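Local coordinates for chloroplast pentatricopeptide repeat protein 10 (Zea mays, PDB 4M59) that binds specific intergenic RNA elements near the chloroplast atpH and psaJ genes, stabilising mRNA by blocking exonucleases from either end, at residues A[620-623]-A[624-628]; A[159-162]-A[163-167]; A[321-324]-A[325-329]; A[18-21]-A[22-25]; A[71-74]-A[75-79]. The protein carries 4 engineered substitutions. All coordinates share one frame; numbering follows the deposited sequence.

Contact 1: residues A[620-623]-A[624-628]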
loop_
_atom_site.group_PDB
_atom_site.type_symbol
_atom_site.label_atom_id
_atom_site.label_comp_id
_atom_site.label_asym_id
_atom_site.label_seq_id
_atom_site.Cartn_x
_atom_site.Cartn_y
_atom_site.Cartn_z
ATOM N N ARG A 620 20.620 28.378 -28.011
ATOM C CA ARG A 620 20.109 29.254 -26.963
ATOM C C ARG A 620 19.664 28.464 -25.734
ATOM O O ARG A 620 19.912 28.870 -24.597
ATOM C CB ARG A 620 18.942 30.095 -27.490
ATOM C CG ARG A 620 18.706 31.383 -26.716
ATOM C CD ARG A 620 17.302 31.915 -26.951
ATOM N NE ARG A 620 16.283 31.028 -26.402
ATOM C CZ ARG A 620 15.156 30.709 -27.028
ATOM N NH1 ARG A 620 14.898 31.208 -28.230
ATOM N NH2 ARG A 620 14.282 29.894 -26.455
ATOM N N VAL A 621 19.010 27.334 -25.974
ATOM C CA VAL A 621 18.515 26.489 -24.907
ATOM C C VAL A 621 19.659 25.793 -24.214
ATOM O O VAL A 621 19.731 25.764 -22.998
ATOM C CB VAL A 621 17.576 25.423 -25.472
ATOM C CG1 VAL A 621 16.992 24.596 -24.364
ATOM C CG2 VAL A 621 16.482 26.083 -26.262
ATOM N N LEU A 622 20.561 25.234 -25.002
ATOM C CA LEU A 622 21.693 24.511 -24.464
ATOM C C LEU A 622 22.497 25.413 -23.568
ATOM O O LEU A 622 23.043 24.972 -22.563
ATOM C CB LEU A 622 22.575 24.011 -25.594
ATOM C CG LEU A 622 24.006 23.694 -25.193
ATOM C CD1 LEU A 622 24.053 22.435 -24.375
ATOM C CD2 LEU A 622 24.872 23.575 -26.415
ATOM N N SER A 623 22.566 26.680 -23.939
ATOM C CA SER A 623 23.336 27.641 -23.186
ATOM C C SER A 623 22.875 27.643 -21.748
ATOM O O SER A 623 23.620 27.299 -20.839
ATOM C CB SER A 623 23.165 29.023 -23.788
ATOM O OG SER A 623 23.990 29.947 -23.122
ATOM N N GLU A 624 21.634 28.068 -21.547
ATOM C CA GLU A 624 21.059 28.178 -20.214
ATOM C C GLU A 624 21.090 26.842 -19.491
ATOM O O GLU A 624 21.274 26.785 -18.277
ATOM C CB GLU A 624 19.624 28.705 -20.292
ATOM C CG GLU A 624 19.480 30.000 -21.072
ATOM C CD GLU A 624 18.205 30.044 -21.892
ATOM O OE1 GLU A 624 18.038 30.995 -22.684
ATOM O OE2 GLU A 624 17.369 29.128 -21.743
ATOM N N MET A 625 20.907 25.764 -20.246
ATOM C CA MET A 625 20.900 24.460 -19.662
ATOM C C MET A 625 22.142 24.353 -18.858
ATOM O O MET A 625 22.122 24.021 -17.720
ATOM C CB MET A 625 20.924 23.450 -20.778
ATOM C CG MET A 625 20.792 22.062 -20.350
ATOM S SD MET A 625 21.196 20.974 -21.688
ATOM C CE MET A 625 20.425 19.509 -21.104
ATOM N N VAL A 626 23.250 24.699 -19.459
ATOM C CA VAL A 626 24.495 24.685 -18.733
ATOM C C VAL A 626 24.512 25.778 -17.673
ATOM O O VAL A 626 25.167 25.642 -16.645
ATOM C CB VAL A 626 25.691 24.822 -19.664
ATOM C CG1 VAL A 626 26.937 24.355 -18.957
ATOM C CG2 VAL A 626 25.473 23.989 -20.891
ATOM N N ALA A 627 23.775 26.848 -17.909
ATOM C CA ALA A 627 23.739 27.935 -16.952
ATOM C C ALA A 627 23.013 27.502 -15.693
ATOM O O ALA A 627 23.365 27.915 -14.590
ATOM C CB ALA A 627 23.085 29.150 -17.545
ATOM N N ASP A 628 22.040 26.623 -15.862
ATOM C CA ASP A 628 21.279 26.097 -14.747
ATOM C C ASP A 628 21.971 24.873 -14.233
ATOM O O ASP A 628 21.338 23.921 -13.813
ATOM C CB ASP A 628 19.892 25.689 -15.185
ATOM C CG ASP A 628 19.163 26.777 -15.865
ATOM O OD1 ASP A 628 19.625 27.909 -15.823
ATOM O OD2 ASP A 628 18.116 26.502 -16.439
#
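Leu622 lays its CD1 methyl alongside Val626, 4.1 Å from CG2, and the same methyl lies 4.2 Å from Met625 SD. The leucine and valine side chains point the same way, one helical turn apart, whereas the methionine crosses the leucine at a slant. Val626 CG2 stands beside its own backbone nitrogen, anti to the carbonyl carbon, and this turns the methyl back over Leu622 O at 3.1 Å. That oxygen also accepts Val626 N in a fairly straight bond (N-H...O 163°). Helix 615-627 belongs to the predicted sixteenth pentatricopeptide repeat, and its hydrophobic side packs against helix 599-612, where Val621 meets Ile606 and Phe609 while Met625 reaches Tyr602. On another flank Arg620 and Glu624 run side by side with guanidinium and carboxylate planes only 23° apart. Glu624 OE1 sits at the guanidinium edge, but its 4.1 Å from Arg620 NE is too long for a salt bridge. The arginine's strongest partner is Glu583 on helix 580-590, and Glu617 takes up NH1. A bend at chi2 of Glu624 brings its CD within 3.4 Å of Arg620 O.

Contact 2: residues A[159-162]-A[163-167]; sequences PRIV and ALLDE
Ile161 and Leu165 meet side by side, one turn apart and pointing the same way, with Ile161 CG2 4.0 Å from Leu165 CD1. The leucine closes over the isoleucine's carbonyl as well: CG lies 3.1 Å from Ile161 O, because chi1 of -82° swings it beside its own nitrogen and back toward the preceding turn. Ile161 O accepts Leu165 N at 2.8 Å, and more weakly Leu164 N, so both polar and apolar contacts converge on this one carbonyl. Asp166 folds its carboxylate back in a similar way, placing CG 3.5 Å from Val162 O, the oxygen that accepts its N-H. Leu164 N is received by Arg160 O from well above the carbonyl plane, 50° out of it, whereas Ala163 N comes to Pro159 O at a gentler tilt. Outside this stretch, Ile161 is wedged between two neighbouring helices, touching Leu148 and Tyr151 of helix 141-151 and Val183 and Ala186 of helix 177-188. Leu164 adds to the packing on Tyr151, and Glu167 forms a salt bridge to Arg133. Helix 158-170, set against both neighbours, shows the stacking of helical hairpins typical of a pentatricopeptide repeat superhelix, here in the predicted third repeat.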
loop_
_atom_site.group_PDB
_atom_site.type_symbol
_atom_site.label_atom_id
_atom_site.label_comp_id
_atom_site.label_asym_id
_atom_site.label_seq_id
_atom_site.Cartn_x
_atom_site.Cartn_y
_atom_site.Cartn_z
ATOM N N PRO A 159 -9.313 27.887 28.617
ATOM C CA PRO A 159 -10.057 28.537 29.685
ATOM C C PRO A 159 -11.436 27.956 29.838
ATOM O O PRO A 159 -11.960 27.902 30.933
ATOM C CB PRO A 159 -10.181 29.965 29.189
ATOM C CG PRO A 159 -9.053 30.155 28.348
ATOM C CD PRO A 159 -8.840 28.874 27.641
ATOM N N ARG A 160 -12.035 27.550 28.726
ATOM C CA ARG A 160 -13.378 26.991 28.755
ATOM C C ARG A 160 -13.374 25.611 29.390
ATOM O O ARG A 160 -14.402 25.134 29.864
ATOM C CB ARG A 160 -13.967 26.934 27.345
ATOM C CG ARG A 160 -15.070 27.950 27.098
ATOM C CD ARG A 160 -15.392 28.077 25.620
ATOM N NE ARG A 160 -14.381 28.846 24.905
ATOM C CZ ARG A 160 -14.292 28.909 23.578
ATOM N NH1 ARG A 160 -13.338 29.632 23.012
ATOM N NH2 ARG A 160 -15.159 28.249 22.823
ATOM N N ILE A 161 -12.209 24.971 29.404
ATOM C CA ILE A 161 -12.068 23.663 30.012
ATOM C C ILE A 161 -11.919 23.795 31.505
ATOM O O ILE A 161 -12.567 23.106 32.272
ATOM C CB ILE A 161 -10.861 22.950 29.473
ATOM C CG1 ILE A 161 -11.081 22.655 28.001
ATOM C CG2 ILE A 161 -10.636 21.694 30.227
ATOM C CD1 ILE A 161 -9.884 22.192 27.286
ATOM N N VAL A 162 -11.058 24.724 31.916
ATOM C CA VAL A 162 -10.850 25.005 33.329
ATOM C C VAL A 162 -12.141 25.494 33.979
ATOM O O VAL A 162 -12.459 25.109 35.103
ATOM C CB VAL A 162 -9.751 26.064 33.535
ATOM C CG1 VAL A 162 -9.608 26.399 35.012
ATOM C CG2 VAL A 162 -8.429 25.574 32.964
ATOM N N ALA A 163 -12.880 26.338 33.268
ATOM C CA ALA A 163 -14.136 26.850 33.780
ATOM C C ALA A 163 -15.209 25.788 33.882
ATOM O O ALA A 163 -16.035 25.838 34.773
ATOM C CB ALA A 163 -14.621 27.979 32.930
ATOM N N LEU A 164 -15.202 24.831 32.971
ATOM C CA LEU A 164 -16.224 23.805 32.973
ATOM C C LEU A 164 -15.865 22.738 33.960
ATOM O O LEU A 164 -16.731 22.046 34.479
ATOM C CB LEU A 164 -16.374 23.194 31.595
ATOM C CG LEU A 164 -17.494 22.175 31.448
ATOM C CD1 LEU A 164 -18.832 22.836 31.592
ATOM C CD2 LEU A 164 -17.394 21.509 30.120
ATOM N N LEU A 165 -14.578 22.593 34.210
ATOM C CA LEU A 165 -14.127 21.670 35.222
ATOM C C LEU A 165 -14.684 22.110 36.553
ATOM O O LEU A 165 -15.186 21.305 37.314
ATOM C CB LEU A 165 -12.611 21.630 35.266
ATOM C CG LEU A 165 -11.948 20.731 34.235
ATOM C CD1 LEU A 165 -10.480 20.998 34.202
ATOM C CD2 LEU A 165 -12.200 19.303 34.581
ATOM N N ASP A 166 -14.614 23.410 36.813
ATOM C CA ASP A 166 -15.175 23.967 38.027
ATOM C C ASP A 166 -16.664 23.687 38.159
ATOM O O ASP A 166 -17.098 23.123 39.151
ATOM C CB ASP A 166 -14.926 25.468 38.102
ATOM C CG ASP A 166 -13.484 25.800 38.388
ATOM O OD1 ASP A 166 -12.719 24.883 38.726
ATOM O OD2 ASP A 166 -13.116 26.980 38.279
ATOM N N GLU A 167 -17.433 24.075 37.150
ATOM C CA GLU A 167 -18.878 23.860 37.159
ATOM C C GLU A 167 -19.232 22.416 37.485
ATOM O O GLU A 167 -19.967 22.146 38.433
ATOM C CB GLU A 167 -19.487 24.254 35.814
ATOM C CG GLU A 167 -19.010 25.590 35.275
ATOM C CD GLU A 167 -19.630 25.922 33.932
ATOM O OE1 GLU A 167 -20.629 25.271 33.561
ATOM O OE2 GLU A 167 -19.119 26.832 33.247
#

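Contact 3: residues A[321-324]-A[325-329]; sequences NLVL and GMLGK
The flat peptide group of Asn321 receives Gly325 N at its carbonyl oxygen, 2.9 Å away, from a direction tilted 27° out of the carbonyl plane. Val323 O takes Leu327 N at 3.1 Å from a similar, slightly smaller tilt of 20°. The third planar group, the Asn321 side-chain amide, is bonded outside the stretch: its ND2 is hydrogen-bonded to Thr354 OG1 and its OD1 more weakly to Asn351 ND2, which fixes the rotation of this buried side chain. Over the Val323 carbonyl leans Leu327, with CG 3.2 Å from Val323 O. Its chi1 of -58° places CG beside the backbone nitrogen and so above the preceding turn. From there Leu327 CD1 touches two neighbours loosely, Val323 CG1 and Leu324 CD2, each at 4.4 Å. Met326 follows the same course on the adjoining flank, setting CG 3.7 Å from Leu322 O. Farther out, Val323 is received by Leu302 and Phe305 of helix 298-310, while Leu327 packs on Val335 and Met336 of helix 333-346 and Leu324 on Thr354 and Thr357 of helix 352-359. Leu322 also meets Thr594 of the second subunit. A helix so enclosed by the helices before and after it is characteristic of the stacked helical hairpins of a pentatricopeptide repeat array, here in the predicted eighth repeat.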
loop_
_atom_site.group_PDB
_atom_site.type_symbol
_atom_site.label_atom_id
_atom_site.label_comp_id
_atom_site.label_asym_id
_atom_site.label_seq_id
_atom_site.Cartn_x
_atom_site.Cartn_y
_atom_site.Cartn_z
ATOM N N ASN A 321 10.934 -15.109 13.432
ATOM C CA ASN A 321 10.187 -14.899 12.200
ATOM C C ASN A 321 9.649 -13.499 12.136
ATOM O O ASN A 321 9.571 -12.898 11.081
ATOM C CB ASN A 321 8.996 -15.837 12.109
ATOM C CG ASN A 321 9.376 -17.262 12.209
ATOM O OD1 ASN A 321 8.576 -18.100 12.578
ATOM N ND2 ASN A 321 10.611 -17.556 11.866
ATOM N N LEU A 322 9.253 -13.005 13.291
ATOM C CA LEU A 322 8.732 -11.675 13.419
ATOM C C LEU A 322 9.778 -10.704 12.939
ATOM O O LEU A 322 9.495 -9.810 12.162
ATOM C CB LEU A 322 8.399 -11.433 14.885
ATOM C CG LEU A 322 7.776 -10.142 15.374
ATOM C CD1 LEU A 322 6.811 -10.497 16.443
ATOM C CD2 LEU A 322 8.809 -9.200 15.941
ATOM N N VAL A 323 11.005 -10.907 13.391
ATOM C CA VAL A 323 12.103 -10.023 13.055
ATOM C C VAL A 323 12.484 -10.157 11.595
ATOM O O VAL A 323 12.779 -9.184 10.926
ATOM C CB VAL A 323 13.323 -10.332 13.905
ATOM C CG1 VAL A 323 14.411 -9.346 13.628
ATOM C CG2 VAL A 323 12.961 -10.285 15.351
ATOM N N LEU A 324 12.466 -11.384 11.106
ATOM C CA LEU A 324 12.791 -11.655 9.722
ATOM C C LEU A 324 11.812 -10.978 8.796
ATOM O O LEU A 324 12.197 -10.404 7.789
ATOM C CB LEU A 324 12.808 -13.159 9.474
ATOM C CG LEU A 324 13.944 -13.897 10.169
ATOM C CD1 LEU A 324 13.755 -15.367 10.098
ATOM C CD2 LEU A 324 15.244 -13.527 9.543
ATOM N N GLY A 325 10.538 -11.039 9.148
ATOM C CA GLY A 325 9.505 -10.440 8.344
ATOM C C GLY A 325 9.743 -8.974 8.147
ATOM O O GLY A 325 9.589 -8.456 7.057
ATOM N N MET A 326 10.112 -8.310 9.239
ATOM C CA MET A 326 10.439 -6.895 9.216
ATOM C C MET A 326 11.561 -6.652 8.230
ATOM O O MET A 326 11.513 -5.719 7.426
ATOM C CB MET A 326 10.888 -6.429 10.600
ATOM C CG MET A 326 9.762 -6.203 11.591
ATOM S SD MET A 326 10.395 -5.586 13.161
ATOM C CE MET A 326 11.774 -4.591 12.599
ATOM N N LEU A 327 12.582 -7.497 8.294
ATOM C CA LEU A 327 13.716 -7.361 7.413
ATOM C C LEU A 327 13.326 -7.697 5.998
ATOM O O LEU A 327 13.976 -7.284 5.055
ATOM C CB LEU A 327 14.815 -8.299 7.853
ATOM C CG LEU A 327 15.305 -8.106 9.268
ATOM C CD1 LEU A 327 16.252 -9.200 9.610
ATOM C CD2 LEU A 327 15.989 -6.791 9.349
ATOM N N GLY A 328 12.259 -8.466 5.862
ATOM C CA GLY A 328 11.840 -8.941 4.568
ATOM C C GLY A 328 11.462 -7.797 3.681
ATOM O O GLY A 328 11.949 -7.662 2.573
ATOM N N LYS A 329 10.657 -6.933 4.240
ATOM C CA LYS A 329 10.123 -5.833 3.509
ATOM C C LYS A 329 11.173 -4.873 3.127
ATOM O O LYS A 329 10.964 -4.039 2.292
ATOM C CB LYS A 329 9.109 -5.134 4.353
ATOM C CG LYS A 329 7.876 -5.902 4.497
ATOM C CD LYS A 329 7.353 -5.810 5.884
ATOM C CE LYS A 329 6.014 -6.460 5.974
ATOM N NZ LYS A 329 5.830 -7.568 5.012
#

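Contact 4: residues A[18-21]-A[22-25]; sequences HPLP and TLAA
From an extended His18, the chain folds through two overlapping turns, closed by Thr22 N to Pro19 O at 3.1 Å and by Leu23 N to Leu20 O at 3.2 Å. The first has backbone angles at Leu20 and Pro21 close to those of a type I beta turn, and together the turns lead from the loop after helix 8-16 into helix 23-29, near the N-terminal end of the helical superhelix. Both donors approach from above the carbonyl planes, 49° out of plane at Pro19 and 60° at Leu20. The His18 side chain reaches forward across the turn. With CG anti to the backbone nitrogen (chi1 178°), its imidazole lies beside Leu23, CD2 being modelled 3.8 Å from Leu23 CD1, the two side chains lying aslant. Pro19 CD covers one ring face, 3.1 Å above the plane and displaced toward the rim, and the ring also stacks with Phe26. Where the ring edge meets the Thr22 hydroxyl the model is too tight, so the exact place of that edge, CD2 included, and the bonding there are doubtful. The Thr22 methyl is packed against the proline ring of the turn's first residue, CG2 standing 3.7 Å from Pro19 CB. Toward helix 52-65, Leu23 is buried against Trp54 and Ala57, and Leu20 packs on Glu53 and on Ser439 of the second subunit. Between the two leucines the approach is loose, Leu20 CD1 to Leu23 CD2 measuring 4.4 Å.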
loop_
_atom_site.group_PDB
_atom_site.type_symbol
_atom_site.label_atom_id
_atom_site.label_comp_id
_atom_site.label_asym_id
_atom_site.label_seq_id
_atom_site.Cartn_x
_atom_site.Cartn_y
_atom_site.Cartn_z
ATOM N N HIS A 18 -40.897 -4.235 3.948
ATOM C CA HIS A 18 -41.352 -3.354 2.886
ATOM C C HIS A 18 -40.210 -2.566 2.274
ATOM O O HIS A 18 -39.260 -2.216 2.959
ATOM C CB HIS A 18 -42.409 -2.392 3.405
ATOM C CG HIS A 18 -42.894 -1.426 2.377
ATOM N ND1 HIS A 18 -44.079 -1.603 1.696
ATOM C CD2 HIS A 18 -42.366 -0.272 1.920
ATOM C CE1 HIS A 18 -44.248 -0.603 0.856
ATOM N NE2 HIS A 18 -43.227 0.223 0.978
ATOM N N PRO A 19 -40.326 -2.285 0.995
ATOM C CA PRO A 19 -39.318 -1.478 0.350
ATOM C C PRO A 19 -39.191 -0.147 1.046
ATOM O O PRO A 19 -40.114 0.648 1.099
ATOM C CB PRO A 19 -39.859 -1.319 -1.057
ATOM C CG PRO A 19 -41.247 -1.802 -0.998
ATOM C CD PRO A 19 -41.301 -2.797 0.044
ATOM N N LEU A 20 -38.014 0.050 1.595
ATOM C CA LEU A 20 -37.657 1.258 2.305
ATOM C C LEU A 20 -37.919 2.526 1.498
ATOM O O LEU A 20 -38.546 3.443 1.999
ATOM C CB LEU A 20 -36.200 1.164 2.748
ATOM C CG LEU A 20 -35.612 2.022 3.857
ATOM C CD1 LEU A 20 -36.703 2.629 4.688
ATOM C CD2 LEU A 20 -34.702 1.164 4.718
ATOM N N PRO A 21 -37.468 2.591 0.245
ATOM C CA PRO A 21 -37.723 3.851 -0.447
ATOM C C PRO A 21 -39.181 4.122 -0.824
ATOM O O PRO A 21 -39.444 5.015 -1.608
ATOM C CB PRO A 21 -36.883 3.708 -1.716
ATOM C CG PRO A 21 -35.873 2.738 -1.387
ATOM C CD PRO A 21 -36.539 1.751 -0.519
ATOM N N THR A 22 -40.123 3.379 -0.274
ATOM C CA THR A 22 -41.528 3.559 -0.567
ATOM C C THR A 22 -42.344 3.503 0.699
ATOM O O THR A 22 -43.546 3.489 0.640
ATOM C CB THR A 22 -42.048 2.400 -1.343
ATOM O OG1 THR A 22 -42.290 1.308 -0.447
ATOM C CG2 THR A 22 -41.061 1.985 -2.335
ATOM N N LEU A 23 -41.693 3.481 1.844
ATOM C CA LEU A 23 -42.383 3.173 3.084
ATOM C C LEU A 23 -43.285 4.281 3.510
ATOM O O LEU A 23 -44.181 4.095 4.293
ATOM C CB LEU A 23 -41.364 2.897 4.166
ATOM C CG LEU A 23 -41.891 2.507 5.518
ATOM C CD1 LEU A 23 -42.633 1.227 5.394
ATOM C CD2 LEU A 23 -40.731 2.350 6.417
ATOM N N ALA A 24 -43.027 5.444 2.970
ATOM C CA ALA A 24 -43.805 6.626 3.308
ATOM C C ALA A 24 -45.257 6.441 2.941
ATOM O O ALA A 24 -46.140 6.520 3.789
ATOM C CB ALA A 24 -43.252 7.818 2.595
ATOM N N ALA A 25 -45.503 6.185 1.670
ATOM C CA ALA A 25 -46.854 5.995 1.196
ATOM C C ALA A 25 -47.487 4.741 1.787
ATOM O O ALA A 25 -48.696 4.579 1.759
ATOM C CB ALA A 25 -46.868 5.945 -0.315
#

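Contact 5: residues A[71-74]-A[75-79]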
loop_
_atom_site.group_PDB
_atom_site.type_symbol
_atom_site.label_atom_id
_atom_site.label_comp_id
_atom_site.label_asym_id
_atom_site.label_seq_id
_atom_site.Cartn_x
_atom_site.Cartn_y
_atom_site.Cartn_z
ATOM N N SER A 71 -40.464 10.849 24.036
ATOM C CA SER A 71 -40.173 9.495 24.491
ATOM C C SER A 71 -39.831 8.577 23.323
ATOM O O SER A 71 -39.074 7.617 23.475
ATOM C CB SER A 71 -41.362 8.925 25.274
ATOM O OG SER A 71 -40.993 8.634 26.610
ATOM N N ALA A 72 -40.392 8.876 22.154
ATOM C CA ALA A 72 -40.153 8.084 20.978
ATOM C C ALA A 72 -38.808 8.399 20.363
ATOM O O ALA A 72 -38.056 7.510 20.008
ATOM C CB ALA A 72 -41.232 8.337 19.986
ATOM N N LEU A 73 -38.524 9.683 20.224
ATOM C CA LEU A 73 -37.273 10.121 19.647
ATOM C C LEU A 73 -36.117 9.593 20.457
ATOM O O LEU A 73 -35.144 9.100 19.916
ATOM C CB LEU A 73 -37.218 11.642 19.610
ATOM C CG LEU A 73 -35.924 12.254 19.078
ATOM C CD1 LEU A 73 -35.740 11.954 17.614
ATOM C CD2 LEU A 73 -35.918 13.736 19.302
ATOM N N GLU A 74 -36.244 9.694 21.766
ATOM C CA GLU A 74 -35.225 9.214 22.662
ATOM C C GLU A 74 -34.969 7.739 22.445
ATOM O O GLU A 74 -33.878 7.261 22.675
ATOM C CB GLU A 74 -35.657 9.454 24.102
ATOM C CG GLU A 74 -35.733 10.910 24.486
ATOM C CD GLU A 74 -36.372 11.112 25.829
ATOM O OE1 GLU A 74 -36.643 10.112 26.503
ATOM O OE2 GLU A 74 -36.605 12.272 26.211
ATOM N N MET A 75 -36.002 7.025 22.019
ATOM C CA MET A 75 -35.918 5.579 21.851
ATOM C C MET A 75 -35.177 5.199 20.578
ATOM O O MET A 75 -34.529 4.157 20.513
ATOM C CB MET A 75 -37.319 4.965 21.840
ATOM C CG MET A 75 -37.508 3.839 22.842
ATOM S SD MET A 75 -37.296 2.211 22.101
ATOM C CE MET A 75 -37.455 1.163 23.542
ATOM N N VAL A 76 -35.282 6.047 19.564
ATOM C CA VAL A 76 -34.649 5.788 18.293
ATOM C C VAL A 76 -33.186 6.172 18.371
ATOM O O VAL A 76 -32.326 5.514 17.811
ATOM C CB VAL A 76 -35.361 6.541 17.187
ATOM C CG1 VAL A 76 -34.557 6.527 15.942
ATOM C CG2 VAL A 76 -36.687 5.915 16.929
ATOM N N VAL A 77 -32.917 7.233 19.113
ATOM C CA VAL A 77 -31.572 7.737 19.292
ATOM C C VAL A 77 -30.658 6.770 20.030
ATOM O O VAL A 77 -29.485 6.660 19.712
ATOM C CB VAL A 77 -31.602 9.080 20.007
ATOM C CG1 VAL A 77 -30.232 9.503 20.400
ATOM C CG2 VAL A 77 -32.214 10.120 19.120
ATOM N N ARG A 78 -31.197 6.079 21.030
ATOM C CA ARG A 78 -30.402 5.132 21.802
ATOM C C ARG A 78 -29.859 4.029 20.898
ATOM O O ARG A 78 -28.724 3.584 21.054
ATOM C CB ARG A 78 -31.231 4.519 22.933
ATOM C CG ARG A 78 -30.616 3.278 23.551
ATOM C CD ARG A 78 -30.537 3.400 25.064
ATOM N NE ARG A 78 -31.177 2.273 25.737
ATOM C CZ ARG A 78 -32.376 2.326 26.306
ATOM N NH1 ARG A 78 -33.071 3.454 26.291
ATOM N NH2 ARG A 78 -32.879 1.252 26.896
ATOM N N ALA A 79 -30.687 3.600 19.954
ATOM C CA ALA A 79 -30.328 2.576 19.001
ATOM C C ALA A 79 -29.295 3.079 18.019
ATOM O O ALA A 79 -28.266 2.459 17.826
ATOM C CB ALA A 79 -31.546 2.131 18.273
#
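Val77 has CG1 anti to the backbone nitrogen (chi1 171°), which leaves CG2 beside that nitrogen and brings it back over the previous turn, 3.2 Å from Leu73 O. Leu73, likewise extended at chi1 and then turned at chi2, offers CD1 to the same methyl, and Leu73 CD1 to Val77 CG2 is 4.3 Å. The Leu73 carbonyl takes Val77 N at 3.0 Å, nearly in line with the C=O bond. One residue earlier, Ala72 O accepts two donors from quite different directions: Val76 N lies in its carbonyl plane at 3.2 Å, whereas Met75 N, 2.9 Å away, sits far above it. Met75 CB also lies 3.2 Å from Ala72 O. The stretch lies on helix 70-82, within the predicted first pentatricopeptide repeat, and presents its apolar flanks to several neighbours. Leu73 is enclosed by Leu59 of helix 52-65, Leu92 of helix 86-95 and Leu104 of a loop; Val77 shares Leu92, while Val76 packs on Leu43 and Leu59. Glu74, extended beyond CG, packs on Leu104, and its OE2 accepts a hydrogen bond from the backbone N of Asp105. The backbone bond from Arg78 N to Glu74 O is weak, at 3.4 Å.

Overall arrangement
The five contacts follow the superhelix in series along the chain and none touches another. Contacts 4 and 5 are neighbours near the N-terminus, with centres about 21 Å apart, and both have members packing on helix 52-65. Contact 2 lies about 30 Å from contact 5 between centres. Contact 3, the most central, is about 49 Å from contact 2 and about 48 Å from contact 1, centre to centre, while the centres of contacts 1 and 5 stand about 73 Å apart on opposite sides of the chain's centre. By nearest atoms, contacts 5, 3, 1 and 2 come within about 6, 7, 8 and 11 Å of the bound RNA, but contact 4 stays about 22 Å away. Contacts 3 and 4 also meet the second subunit.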